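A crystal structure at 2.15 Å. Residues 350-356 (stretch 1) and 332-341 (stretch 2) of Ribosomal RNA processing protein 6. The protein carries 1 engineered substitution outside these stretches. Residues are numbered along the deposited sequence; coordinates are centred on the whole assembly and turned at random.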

# COMPACT_ATOMS: atom_id res chain seq x y z
N ASN A 350 20.38 -4.08 -21.54
CA ASN A 350 21.46 -3.18 -21.11
C ASN A 350 22.72 -3.87 -20.58
O ASN A 350 23.48 -3.25 -19.84
CB ASN A 350 20.92 -2.18 -20.08
CG ASN A 350 19.79 -1.34 -20.61
OD1 ASN A 350 18.62 -1.63 -20.39
ND2 ASN A 350 20.13 -0.33 -21.39
N VAL A 351 22.99 -5.11 -21.03
CA VAL A 351 24.18 -5.91 -20.64
C VAL A 351 25.52 -5.19 -20.92
O VAL A 351 26.48 -5.38 -20.16
CB VAL A 351 24.13 -7.33 -21.28
CG1 VAL A 351 24.23 -7.30 -22.81
CG2 VAL A 351 25.16 -8.27 -20.67
N MET A 352 25.58 -4.37 -22.01
CA MET A 352 26.79 -3.64 -22.41
C MET A 352 27.09 -2.47 -21.47
O MET A 352 28.26 -2.15 -21.24
CB MET A 352 26.74 -3.21 -23.89
CG MET A 352 26.73 -4.40 -24.87
SD MET A 352 27.93 -5.74 -24.54
CE MET A 352 29.45 -4.95 -25.07
N LYS A 353 26.03 -1.88 -20.89
CA LYS A 353 26.13 -0.80 -19.90
C LYS A 353 26.67 -1.37 -18.57
O LYS A 353 27.53 -0.75 -17.94
CB LYS A 353 24.74 -0.12 -19.70
CG LYS A 353 24.77 1.11 -18.79
CD LYS A 353 24.11 2.33 -19.44
CE LYS A 353 22.60 2.38 -19.31
NZ LYS A 353 22.04 3.60 -19.92
N LEU A 354 26.15 -2.55 -18.13
CA LEU A 354 26.61 -3.22 -16.90
C LEU A 354 28.08 -3.61 -17.06
O LEU A 354 28.87 -3.42 -16.14
CB LEU A 354 25.77 -4.47 -16.59
CG LEU A 354 24.31 -4.26 -16.25
CD1 LEU A 354 23.58 -5.59 -16.25
CD2 LEU A 354 24.16 -3.62 -14.91
N LEU A 355 28.43 -4.10 -18.25
CA LEU A 355 29.78 -4.47 -18.64
C LEU A 355 30.71 -3.23 -18.66
O LEU A 355 31.86 -3.34 -18.26
CB LEU A 355 29.74 -5.16 -20.01
CG LEU A 355 31.04 -5.71 -20.58
CD1 LEU A 355 31.75 -6.61 -19.59
CD2 LEU A 355 30.79 -6.44 -21.89
N GLN A 356 30.19 -2.06 -19.06
CA GLN A 356 30.99 -0.83 -19.08
C GLN A 356 31.33 -0.38 -17.65
O GLN A 356 32.46 0.08 -17.40
CB GLN A 356 30.28 0.29 -19.88
CG GLN A 356 31.25 1.36 -20.40
CD GLN A 356 32.47 0.78 -21.07
OE1 GLN A 356 32.40 0.04 -22.07
NE2 GLN A 356 33.63 1.08 -20.51
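Stretch 2, residues 332-341: SANEVLKCCS

Stretch 2 is a short helix, 333-339, laid almost at right angles across the helix that begins at Val351: the two N-to-C directions differ by 95°, and the axes come within 9.3 Å. At the centre of the crossing sit Ala333 and Val336, against Val351. No hydrogen bond joins the stretches; the contact is apolar packing.

Ser332 stands at the N-cap in an extended conformation (phi/psi -141/152), its CA-to-CB bond pointing away from stretch 1. Its OG, with chi1 in p, accepts a weak capping bond from Glu335 N at 3.4 Å, while its backbone faces the partner: Ser332 N lies 3.4 Å from Leu355 CD1. Ala333 opens the helix where the backbones come nearest, its CA 6.0 Å from Val351 CA. Its methyl points sideways, with CB 3.9 Å from Val351 CG2 and 4.2 Å from Met352 SD; Ala333 O, 3.5 Å from Val351 CG2, is already engaged by Leu337 N at 2.9 Å in the helical ladder.

Asn334 and Glu335 make no contact across the crossing. One turn after Ala333, Val336 points toward stretch 1 with chi1 in t and meets three residues: its CB is 4.1 Å from Val351 CG2, its CG1 3.8 Å from Leu354 CB, and its CG2 4.0 Å from Leu355 CD1. Leu337 starts sideways, but its m,t rotamer brings CD2 to 3.8 Å from Val351 CG2. Lys338 and Cys339 stay clear. Cys340, just past the helix, returns toward the partner and places SG 4.3 Å from Leu354 CD1, and Ser341 then leaves the contact.

The rule is helical spacing: Ala333, Val336 and Leu337, then Cys340, recur at three- and four-residue steps, against Val351, Leu354 and Leu355 on the other helix.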

# COMPACT_ATOMS: atom_id res chain seq x y z
N SER A 332 32.94 -9.84 -19.79
CA SER A 332 32.27 -10.21 -21.04
C SER A 332 30.76 -10.24 -20.78
O SER A 332 30.33 -10.45 -19.63
CB SER A 332 32.77 -11.57 -21.54
OG SER A 332 32.28 -12.64 -20.75
N ALA A 333 29.94 -9.98 -21.81
CA ALA A 333 28.48 -9.96 -21.70
C ALA A 333 27.90 -11.25 -21.07
O ALA A 333 27.01 -11.18 -20.22
CB ALA A 333 27.85 -9.70 -23.05
N ASN A 334 28.45 -12.41 -21.45
CA ASN A 334 28.04 -13.74 -20.96
C ASN A 334 28.31 -13.91 -19.49
O ASN A 334 27.44 -14.43 -18.79
CB ASN A 334 28.72 -14.84 -21.76
CG ASN A 334 28.48 -14.70 -23.23
OD1 ASN A 334 29.32 -14.16 -23.96
ND2 ASN A 334 27.28 -15.07 -23.68
N GLU A 335 29.50 -13.45 -19.02
CA GLU A 335 29.89 -13.48 -17.60
C GLU A 335 28.92 -12.61 -16.79
O GLU A 335 28.50 -13.01 -15.71
CB GLU A 335 31.33 -12.98 -17.41
CG GLU A 335 32.42 -14.03 -17.57
CD GLU A 335 33.83 -13.47 -17.45
OE1 GLU A 335 34.18 -12.87 -16.41
OE2 GLU A 335 34.59 -13.65 -18.42
N VAL A 336 28.53 -11.43 -17.34
CA VAL A 336 27.58 -10.50 -16.68
C VAL A 336 26.21 -11.19 -16.59
O VAL A 336 25.55 -11.11 -15.55
CB VAL A 336 27.47 -9.11 -17.38
CG1 VAL A 336 26.46 -8.22 -16.65
CG2 VAL A 336 28.82 -8.41 -17.48
N LEU A 337 25.81 -11.89 -17.67
CA LEU A 337 24.54 -12.62 -17.72
C LEU A 337 24.48 -13.76 -16.71
O LEU A 337 23.42 -13.99 -16.14
CB LEU A 337 24.20 -13.09 -19.15
CG LEU A 337 23.84 -12.00 -20.18
CD1 LEU A 337 23.47 -12.61 -21.50
CD2 LEU A 337 22.70 -11.06 -19.70
N LYS A 338 25.62 -14.40 -16.42
CA LYS A 338 25.74 -15.48 -15.43
C LYS A 338 25.45 -14.93 -14.00
O LYS A 338 24.60 -15.48 -13.31
CB LYS A 338 27.12 -16.13 -15.50
CG LYS A 338 27.28 -17.13 -16.62
CD LYS A 338 28.52 -17.98 -16.43
CE LYS A 338 28.79 -18.90 -17.60
NZ LYS A 338 30.13 -19.54 -17.50
N CYS A 339 26.11 -13.83 -13.61
CA CYS A 339 25.91 -13.17 -12.31
C CYS A 339 24.45 -12.79 -12.06
O CYS A 339 23.96 -12.96 -10.94
CB CYS A 339 26.82 -11.95 -12.19
SG CYS A 339 28.59 -12.30 -12.32
N CYS A 340 23.76 -12.28 -13.10
CA CYS A 340 22.38 -11.75 -13.06
C CYS A 340 21.25 -12.80 -13.13
O CYS A 340 20.09 -12.39 -13.16
CB CYS A 340 22.21 -10.71 -14.16
SG CYS A 340 23.28 -9.27 -13.99
N SER A 341 21.55 -14.10 -13.16
CA SER A 341 20.50 -15.15 -13.25
C SER A 341 19.54 -15.11 -12.03
O SER A 341 20.05 -15.09 -10.90
CB SER A 341 21.13 -16.53 -13.41
OG SER A 341 22.09 -16.57 -14.45